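Local coordinates for protein neuraminidase (PDB 4K3Y) that forms the tetrameric, six-bladed beta-propeller head of a bat influenza A neuraminidase-like surface protein, probably with little or no sialidase activity, at residues 11-15 with 200-204; 19-23 with 362-368; 48-53 with 322-326. All blocks are in the same frame, centred on the assembly; numbering follows the deposited sequence.

Contact 1: residues 11-15 with 200-204; sequences LGENL and YYTSG
The N-terminal loop 11-15 runs past the end of strand 197-202, closest where CA of E13 lies 5.0 Å from CA of S203 and splaying apart to 7.4 Å between the CA atoms of L11 and Y201. At the near end the chain turns through S203 and G204, whose backbone angles are those of a type I' turn leading into strand 205-211. The contact thus packs the loop before strand 20-26 on the 197-202/205-211 hairpin of another propeller blade. E13 O carries two of the bonds across the contact. It takes the backbone N-H of S203 (N to O 2.9 Å) in the carbonyl plane, on a lone pair, while the T202 hydroxyl OG1 donates to it at 2.8 Å from well above that plane, 42° out.

The E13 side chain then bends at chi2 (-66°) and swings its carboxylate to the outer end of the Y201 ring. There Y201 OH donates a hydrogen bond to OE2, 2.7 Å away, on the syn lone pair. OE2 stays in the plane of the phenol ring, at its edge, yet the carboxylate is turned 87° to that plane. Nearer the backbone, L11 CD1 rests on Y201 CB at 3.5 Å.

L15 works the other side of the strand end, crossing T202 at about a right angle: CD1 reaches T202 CB at 3.6 Å, and CD2 comes within 4.0 Å of Y200 CE2. The Y200 hydroxyl itself is bonded to E270 O, and Q332 holds the loop through G12 N and the backbone of N14, next to the C16-C331 disulfide.

Chemically, two donors approaching one carbonyl from different directions pin the loop over the hairpin turn, and the hydrogen bond from the phenol would be expected to favour the charged form of the E13 carboxylate.

Contact 2: residues 19-23 with 362-368; sequences NGWVP and SMPDVNW. With NAG (2-acetamido-2-deoxy-beta-D-glucopyranose), chain I.
This is a buried, largely apolar packing of the C-terminal tail 362-368 against strand 20-26, on the outer strand of a beta-propeller blade, and P23 lying on the W368 indole is its main feature. The blade is the one that closes the propeller: the N-terminal strand pairs with 349-359 from the end of the chain, and a classic beta bulge, N19 and G20 both facing T359, starts that pairing. After strand 349-359 the chain reverses, and 362-368 runs alongside 19-23 in nearly the same direction, 23° apart end to end, with no hydrogen bond between the segments.

At the upstream end M363 points toward the strand. Its CG settles over the backbone of G20, 3.8 Å from CA, where the glycine leaves room for it. The chain, bent at chi2 and chi3, carries SD to 4.4 Å from V22 CG2. Residues 364-367 bow outward, where D119 and E75 of the second subunit pack on P364 and N367; F121 and I130 of that subunit also reach M363 and V22. Beside W368 a glycan NAG is hydrogen-bonded to E75 and Q76 of the second subunit.

The indole is sandwiched. V366 CG2 sits 3.7 Å above one face, and on the opposite face the CD of P23 makes a CH-pi contact, 3.6 Å from the six-membered-ring centroid and 16° off the ring normal.

Contact 3: residues 48-53 with 322-326; sequences CSDKEC and YQPAY
Y322 and Y326 both carry CG between their backbone N and carbonyl carbon (chi1 72° and 47°), which turns the two rings toward the disulfide C48-C53; the cysteines answer with SG anti to the carbonyl carbon, bringing both sulfurs to the side facing 322-326. The S-S bond, 2.1 Å between the two SG atoms, closes the base of the loop that joins strands 40-48 and 53-61.

C48 SG meets Y322 at CD2, 3.6 Å away, and C53 SG meets the same ring at CE2, 4.0 Å away, each coming in obliquely. P324 lies along the same sulfurs, packing its CB against them. On Y326 the sulfur approach is different: C53 SG lies in the ring plane, at the edge, 3.9 Å from CE1. The peptide turn over Y326 covers one face, with K51 O standing 3.8 Å above the plane and offset toward the rim. Further along, the CA of D50 directs its hydrogen at the A325 O, 3.6 Å off, so backbone meets backbone without a conventional hydrogen bond.

S49 helps to hold the turn. Its OG accepts from the N-H of K51 (N to OG 3.0 Å, 164° at the hydrogen), an ST turn, and from the N-H of E52 as well, an ST motif, while S49 N donates to E52 O. Together with the disulfide, these bonds shape the loop whose atoms lie over Y326.

In the propeller, the contact ties the first blade, through the hairpin of 40-48 and 53-61, to the loop after strand 315-322 of the closing blade. Y322 also packs on strands 335-343 and 349-359, S49 and D50 meet H106 of strand 101-106, and Y326 touches I129 of the second subunit.

The segments come in the order 11-15, 19-23, 48-53, 200-204, 322-326, 362-368. Contact 1 crosses both others along the chain, and contact 3 is nested within the loop closed by contact 2. Contacts 1 and 3 have centres about 14 Å apart and touch through Q323, whose NE2 probably bonds to Y201 O; contact 2 lies about 23 and 22 Å from their centres. Contacts 2 and 3 share one sheet, using its opposite edge strands, 20-26 and 315-322. Contact 2 packs the C-terminal tail on the closing blade, contact 3 joins the first blade to it, and contact 1 joins the N-terminal loop to the blade holding 197-202, consistent with a ring-shaped fold.

Contact 1: residues 11-15 with 200-204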
loop_
_atom_site.group_PDB
_atom_site.type_symbol
_atom_site.label_atom_id
_atom_site.label_comp_id
_atom_site.label_asym_id
_atom_site.label_seq_id
_atom_site.Cartn_x
_atom_site.Cartn_y
_atom_site.Cartn_z
ATOM N N LEU C 11 3.672 -17.544 22.785
ATOM C CA LEU C 11 2.267 -17.894 22.888
ATOM C C LEU C 11 1.875 -18.135 24.340
ATOM O O LEU C 11 2.718 -18.515 25.163
ATOM C CB LEU C 11 1.989 -19.166 22.078
ATOM C CG LEU C 11 2.377 -19.196 20.598
ATOM C CD1 LEU C 11 2.251 -20.610 20.049
ATOM C CD2 LEU C 11 1.521 -18.235 19.785
ATOM N N GLY C 12 0.594 -17.924 24.642
ATOM C CA GLY C 12 0.049 -18.244 25.949
ATOM C C GLY C 12 0.206 -19.720 26.271
ATOM O O GLY C 12 0.023 -20.584 25.411
ATOM N N GLU C 13 0.562 -20.014 27.514
ATOM C CA GLU C 13 0.679 -21.396 27.938
ATOM C C GLU C 13 -0.708 -21.975 28.154
ATOM O O GLU C 13 -0.917 -23.190 28.025
ATOM C CB GLU C 13 1.523 -21.506 29.209
ATOM C CG GLU C 13 2.981 -21.144 28.992
ATOM C CD GLU C 13 3.699 -22.119 28.076
ATOM O OE1 GLU C 13 3.331 -23.321 28.072
ATOM O OE2 GLU C 13 4.631 -21.679 27.361
ATOM N N ASN C 14 -1.661 -21.101 28.461
ATOM C CA ASN C 14 -3.023 -21.558 28.697
ATOM C C ASN C 14 -4.059 -21.088 27.673
ATOM O O ASN C 14 -4.234 -19.885 27.426
ATOM C CB ASN C 14 -3.455 -21.260 30.135
ATOM C CG ASN C 14 -3.106 -22.391 31.082
ATOM O OD1 ASN C 14 -3.089 -23.567 30.694
ATOM N ND2 ASN C 14 -2.819 -22.046 32.329
ATOM N N LEU C 15 -4.738 -22.062 27.079
ATOM C CA LEU C 15 -5.780 -21.790 26.102
ATOM C C LEU C 15 -7.013 -21.185 26.757
ATOM O O LEU C 15 -7.381 -21.567 27.876
ATOM C CB LEU C 15 -6.172 -23.082 25.373
ATOM C CG LEU C 15 -5.569 -23.283 23.983
ATOM C CD1 LEU C 15 -4.189 -22.625 23.880
ATOM C CD2 LEU C 15 -5.465 -24.750 23.682
ATOM N N TYR C 200 -1.334 -26.827 17.138
ATOM C CA TYR C 200 -1.484 -25.711 18.066
ATOM C C TYR C 200 -0.543 -25.917 19.245
ATOM O O TYR C 200 -0.080 -27.026 19.495
ATOM C CB TYR C 200 -2.934 -25.569 18.533
ATOM C CG TYR C 200 -3.462 -26.734 19.339
ATOM C CD1 TYR C 200 -3.937 -27.886 18.717
ATOM C CD2 TYR C 200 -3.509 -26.671 20.722
ATOM C CE1 TYR C 200 -4.425 -28.947 19.464
ATOM C CE2 TYR C 200 -3.990 -27.723 21.471
ATOM C CZ TYR C 200 -4.446 -28.857 20.837
ATOM O OH TYR C 200 -4.930 -29.899 21.580
ATOM N N TYR C 201 -0.246 -24.846 19.961
ATOM C CA TYR C 201 0.597 -24.943 21.151
ATOM C C TYR C 201 -0.219 -24.691 22.413
ATOM O O TYR C 201 -1.009 -23.738 22.478
ATOM C CB TYR C 201 1.744 -23.920 21.082
ATOM C CG TYR C 201 2.612 -23.873 22.321
ATOM C CD1 TYR C 201 3.649 -24.782 22.490
ATOM C CD2 TYR C 201 2.394 -22.927 23.324
ATOM C CE1 TYR C 201 4.449 -24.757 23.616
ATOM C CE2 TYR C 201 3.192 -22.895 24.463
ATOM C CZ TYR C 201 4.221 -23.814 24.602
ATOM O OH TYR C 201 5.034 -23.811 25.722
ATOM N N THR C 202 -0.037 -25.549 23.409
ATOM C CA THR C 202 -0.471 -25.209 24.754
ATOM C C THR C 202 0.223 -26.106 25.767
ATOM O O THR C 202 0.607 -27.229 25.430
ATOM C CB THR C 202 -1.998 -25.307 24.900
ATOM O OG1 THR C 202 -2.401 -24.744 26.157
ATOM C CG2 THR C 202 -2.454 -26.760 24.796
ATOM N N SER C 203 0.399 -25.594 26.990
ATOM C CA SER C 203 0.925 -26.371 28.122
ATOM C C SER C 203 2.283 -27.011 27.846
ATOM O O SER C 203 2.545 -28.137 28.283
ATOM C CB SER C 203 -0.076 -27.458 28.549
ATOM O OG SER C 203 -1.228 -26.904 29.164
ATOM N N GLY C 204 3.136 -26.306 27.108
ATOM C CA GLY C 204 4.468 -26.805 26.829
ATOM C C GLY C 204 4.595 -27.816 25.699
ATOM O O GLY C 204 5.709 -28.215 25.347
#

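Contact 2: residues 19-23 with 362-368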
loop_
_atom_site.group_PDB
_atom_site.type_symbol
_atom_site.label_atom_id
_atom_site.label_comp_id
_atom_site.label_asym_id
_atom_site.label_seq_id
_atom_site.Cartn_x
_atom_site.Cartn_y
_atom_site.Cartn_z
ATOM N N ASN C 19 -16.502 -22.729 24.143
ATOM C CA ASN C 19 -17.770 -23.444 24.156
ATOM C C ASN C 19 -18.583 -23.166 22.907
ATOM O O ASN C 19 -19.661 -23.740 22.715
ATOM C CB ASN C 19 -18.560 -23.125 25.422
ATOM C CG ASN C 19 -17.876 -23.646 26.663
ATOM O OD1 ASN C 19 -18.084 -24.792 27.061
ATOM N ND2 ASN C 19 -17.026 -22.816 27.267
ATOM N N GLY C 20 -18.044 -22.305 22.049
ATOM C CA GLY C 20 -18.687 -21.982 20.791
ATOM C C GLY C 20 -17.692 -21.462 19.782
ATOM O O GLY C 20 -16.504 -21.308 20.081
ATOM N N TRP C 21 -18.174 -21.192 18.576
ATOM C CA TRP C 21 -17.323 -20.655 17.528
ATOM C C TRP C 21 -18.084 -19.576 16.745
ATOM O O TRP C 21 -19.294 -19.694 16.523
ATOM C CB TRP C 21 -16.874 -21.793 16.609
ATOM C CG TRP C 21 -16.210 -22.935 17.352
ATOM C CD1 TRP C 21 -16.832 -24.031 17.905
ATOM C CD2 TRP C 21 -14.807 -23.090 17.636
ATOM N NE1 TRP C 21 -15.900 -24.853 18.507
ATOM C CE2 TRP C 21 -14.653 -24.301 18.358
ATOM C CE3 TRP C 21 -13.669 -22.330 17.347
ATOM C CZ2 TRP C 21 -13.407 -24.763 18.797
ATOM C CZ3 TRP C 21 -12.429 -22.794 17.777
ATOM C CH2 TRP C 21 -12.311 -24.001 18.495
ATOM N N VAL C 22 -17.387 -18.502 16.371
ATOM C CA VAL C 22 -17.968 -17.455 15.521
ATOM C C VAL C 22 -17.014 -17.191 14.364
ATOM O O VAL C 22 -15.796 -17.279 14.526
ATOM C CB VAL C 22 -18.200 -16.134 16.299
ATOM C CG1 VAL C 22 -19.273 -15.302 15.634
ATOM C CG2 VAL C 22 -18.617 -16.428 17.706
ATOM N N PRO C 23 -17.555 -16.907 13.176
ATOM C CA PRO C 23 -16.650 -16.543 12.072
ATOM C C PRO C 23 -15.891 -15.218 12.280
ATOM O O PRO C 23 -16.386 -14.252 12.877
ATOM C CB PRO C 23 -17.578 -16.426 10.856
ATOM C CG PRO C 23 -18.985 -16.425 11.415
ATOM C CD PRO C 23 -18.928 -17.165 12.718
ATOM N N SER C 362 -21.508 -20.803 25.147
ATOM C CA SER C 362 -22.208 -21.665 24.193
ATOM C C SER C 362 -22.993 -20.837 23.167
ATOM O O SER C 362 -23.485 -19.757 23.482
ATOM C CB SER C 362 -23.134 -22.646 24.923
ATOM O OG SER C 362 -24.329 -22.005 25.347
ATOM N N MET C 363 -23.089 -21.335 21.935
ATOM C CA MET C 363 -23.814 -20.631 20.877
ATOM C C MET C 363 -25.134 -21.327 20.521
ATOM O O MET C 363 -25.340 -22.502 20.853
ATOM C CB MET C 363 -22.951 -20.530 19.606
ATOM C CG MET C 363 -21.609 -19.794 19.727
ATOM S SD MET C 363 -21.726 -18.083 20.298
ATOM C CE MET C 363 -23.027 -17.496 19.249
ATOM N N PRO C 364 -26.044 -20.596 19.848
ATOM C CA PRO C 364 -27.244 -21.214 19.257
ATOM C C PRO C 364 -26.895 -22.013 17.998
ATOM O O PRO C 364 -25.785 -21.877 17.464
ATOM C CB PRO C 364 -28.100 -20.004 18.853
ATOM C CG PRO C 364 -27.092 -18.911 18.629
ATOM C CD PRO C 364 -26.048 -19.128 19.693
ATOM N N ASP C 365 -27.832 -22.842 17.546
ATOM C CA ASP C 365 -27.700 -23.532 16.269
ATOM C C ASP C 365 -27.982 -22.541 15.144
ATOM O O ASP C 365 -29.138 -22.130 14.955
ATOM C CB ASP C 365 -28.654 -24.736 16.186
ATOM C CG ASP C 365 -28.288 -25.837 17.164
ATOM O OD1 ASP C 365 -27.076 -26.083 17.334
ATOM O OD2 ASP C 365 -29.200 -26.450 17.769
ATOM N N VAL C 366 -26.920 -22.163 14.420
ATOM C CA VAL C 366 -26.987 -21.186 13.315
ATOM C C VAL C 366 -26.136 -21.599 12.103
ATOM O O VAL C 366 -25.075 -22.195 12.272
ATOM C CB VAL C 366 -26.594 -19.747 13.788
ATOM C CG1 VAL C 366 -25.717 -19.801 15.010
ATOM C CG2 VAL C 366 -25.887 -18.981 12.688
ATOM N N ASN C 367 -26.604 -21.315 10.886
ATOM C CA ASN C 367 -25.795 -21.614 9.714
ATOM C C ASN C 367 -24.947 -20.435 9.270
ATOM O O ASN C 367 -25.445 -19.320 9.120
ATOM C CB ASN C 367 -26.641 -22.094 8.540
ATOM C CG ASN C 367 -25.785 -22.668 7.430
ATOM O OD1 ASN C 367 -25.081 -23.662 7.639
ATOM N ND2 ASN C 367 -25.813 -22.036 6.257
ATOM N N TRP C 368 -23.669 -20.693 9.034
ATOM C CA TRP C 368 -22.745 -19.630 8.668
ATOM C C TRP C 368 -22.376 -19.681 7.191
ATOM O O TRP C 368 -21.617 -18.837 6.704
ATOM C CB TRP C 368 -21.475 -19.717 9.512
ATOM C CG TRP C 368 -21.706 -19.431 10.943
ATOM C CD1 TRP C 368 -21.572 -20.298 11.994
ATOM C CD2 TRP C 368 -22.127 -18.188 11.497
ATOM N NE1 TRP C 368 -21.876 -19.659 13.176
ATOM C CE2 TRP C 368 -22.221 -18.362 12.897
ATOM C CE3 TRP C 368 -22.432 -16.936 10.949
ATOM C CZ2 TRP C 368 -22.609 -17.328 13.754
ATOM C CZ3 TRP C 368 -22.814 -15.915 11.802
ATOM C CH2 TRP C 368 -22.905 -16.118 13.188
HETATM C C1 NAG I . -28.013 -21.187 2.539
HETATM C C2 NAG I . -27.791 -19.675 2.594
HETATM C C3 NAG I . -29.081 -18.943 2.928
HETATM C C4 NAG I . -30.243 -19.435 2.074
HETATM C C5 NAG I . -30.302 -20.955 2.082
HETATM C C6 NAG I . -31.395 -21.502 1.175
HETATM C C7 NAG I . -25.613 -18.814 3.361
HETATM C C8 NAG I . -24.928 -18.280 4.584
HETATM N N2 NAG I . -26.812 -19.346 3.609
HETATM O O3 NAG I . -28.901 -17.554 2.766
HETATM O O4 NAG I . -31.431 -18.927 2.624
HETATM O O5 NAG I . -29.061 -21.449 1.635
HETATM O O6 NAG I . -30.870 -21.681 -0.122
HETATM O O7 NAG I . -25.075 -18.761 2.246
#

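Contact 3: residues 48-53 with 322-326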
loop_
_atom_site.group_PDB
_atom_site.type_symbol
_atom_site.label_atom_id
_atom_site.label_comp_id
_atom_site.label_asym_id
_atom_site.label_seq_id
_atom_site.Cartn_x
_atom_site.Cartn_y
_atom_site.Cartn_z
ATOM N N CYS C 48 -0.340 -16.619 11.716
ATOM C CA CYS C 48 -0.338 -15.322 12.357
ATOM C C CYS C 48 1.050 -14.934 12.837
ATOM O O CYS C 48 1.826 -15.788 13.265
ATOM C CB CYS C 48 -1.342 -15.322 13.508
ATOM S SG CYS C 48 -3.030 -15.491 12.905
ATOM N N SER C 49 1.367 -13.646 12.712
ATOM C CA SER C 49 2.574 -13.065 13.306
ATOM C C SER C 49 2.195 -12.350 14.598
ATOM O O SER C 49 1.138 -12.606 15.177
ATOM C CB SER C 49 3.215 -12.070 12.352
ATOM O OG SER C 49 2.438 -10.885 12.281
ATOM N N ASP C 50 3.056 -11.454 15.052
ATOM C CA ASP C 50 2.781 -10.715 16.280
ATOM C C ASP C 50 2.078 -9.396 15.968
ATOM O O ASP C 50 1.746 -8.637 16.874
ATOM C CB ASP C 50 4.058 -10.521 17.115
ATOM C CG ASP C 50 5.172 -9.777 16.355
ATOM O OD1 ASP C 50 5.048 -9.536 15.128
ATOM O OD2 ASP C 50 6.190 -9.435 17.005
ATOM N N LYS C 51 1.831 -9.152 14.679
ATOM C CA LYS C 51 1.114 -7.958 14.226
ATOM C C LYS C 51 -0.207 -8.253 13.493
ATOM O O LYS C 51 -1.134 -7.447 13.549
ATOM C CB LYS C 51 2.018 -7.100 13.331
ATOM C CG LYS C 51 3.401 -6.812 13.918
ATOM C CD LYS C 51 3.318 -6.067 15.257
ATOM C CE LYS C 51 4.699 -5.824 15.876
ATOM N NZ LYS C 51 4.623 -5.583 17.348
ATOM N N GLU C 52 -0.293 -9.395 12.806
ATOM C CA GLU C 52 -1.479 -9.708 11.995
ATOM C C GLU C 52 -1.634 -11.205 11.682
ATOM O O GLU C 52 -0.741 -12.016 11.961
ATOM C CB GLU C 52 -1.451 -8.920 10.676
ATOM C CG GLU C 52 -0.160 -9.133 9.906
ATOM C CD GLU C 52 -0.095 -8.376 8.595
ATOM O OE1 GLU C 52 -0.850 -7.387 8.435
ATOM O OE2 GLU C 52 0.726 -8.775 7.725
ATOM N N CYS C 53 -2.777 -11.560 11.096
ATOM C CA CYS C 53 -2.967 -12.898 10.554
ATOM C C CYS C 53 -2.827 -12.821 9.039
ATOM O O CYS C 53 -3.386 -11.915 8.409
ATOM C CB CYS C 53 -4.341 -13.444 10.948
ATOM S SG CYS C 53 -4.399 -13.966 12.661
ATOM N N TYR C 322 -5.043 -22.506 13.665
ATOM C CA TYR C 322 -4.095 -21.391 13.827
ATOM C C TYR C 322 -4.311 -20.617 15.124
ATOM O O TYR C 322 -5.447 -20.489 15.584
ATOM C CB TYR C 322 -4.110 -20.450 12.612
ATOM C CG TYR C 322 -5.337 -19.577 12.463
ATOM C CD1 TYR C 322 -6.505 -20.068 11.869
ATOM C CD2 TYR C 322 -5.321 -18.245 12.880
ATOM C CE1 TYR C 322 -7.635 -19.262 11.716
ATOM C CE2 TYR C 322 -6.443 -17.428 12.728
ATOM C CZ TYR C 322 -7.594 -17.940 12.145
ATOM O OH TYR C 322 -8.699 -17.131 12.000
ATOM N N GLN C 323 -3.217 -20.119 15.709
ATOM C CA GLN C 323 -3.281 -19.291 16.926
ATOM C C GLN C 323 -2.840 -17.839 16.687
ATOM O O GLN C 323 -1.678 -17.583 16.356
ATOM C CB GLN C 323 -2.424 -19.909 18.027
ATOM C CG GLN C 323 -2.996 -21.196 18.595
ATOM C CD GLN C 323 -1.970 -21.998 19.405
ATOM O OE1 GLN C 323 -0.832 -22.231 18.954
ATOM N NE2 GLN C 323 -2.372 -22.427 20.605
ATOM N N PRO C 324 -3.769 -16.879 16.851
ATOM C CA PRO C 324 -3.435 -15.451 16.741
ATOM C C PRO C 324 -2.555 -15.039 17.918
ATOM O O PRO C 324 -2.811 -15.531 19.022
ATOM C CB PRO C 324 -4.803 -14.757 16.853
ATOM C CG PRO C 324 -5.819 -15.821 16.633
ATOM C CD PRO C 324 -5.199 -17.087 17.139
ATOM N N ALA C 325 -1.550 -14.186 17.710
ATOM C CA ALA C 325 -0.723 -13.753 18.839
ATOM C C ALA C 325 -0.267 -12.299 18.774
ATOM O O ALA C 325 0.901 -11.986 19.055
ATOM C CB ALA C 325 0.471 -14.690 19.039
ATOM N N TYR C 326 -1.185 -11.420 18.387
ATOM C CA TYR C 326 -1.013 -9.986 18.616
ATOM C C TYR C 326 -1.997 -9.591 19.718
ATOM O O TYR C 326 -2.647 -8.538 19.696
ATOM C CB TYR C 326 -1.178 -9.174 17.335
ATOM C CG TYR C 326 -2.383 -9.527 16.485
ATOM C CD1 TYR C 326 -2.369 -10.624 15.624
ATOM C CD2 TYR C 326 -3.526 -8.740 16.522
ATOM C CE1 TYR C 326 -3.471 -10.931 14.841
ATOM C CE2 TYR C 326 -4.623 -9.035 15.747
ATOM C CZ TYR C 326 -4.596 -10.128 14.906
ATOM O OH TYR C 326 -5.706 -10.405 14.138
#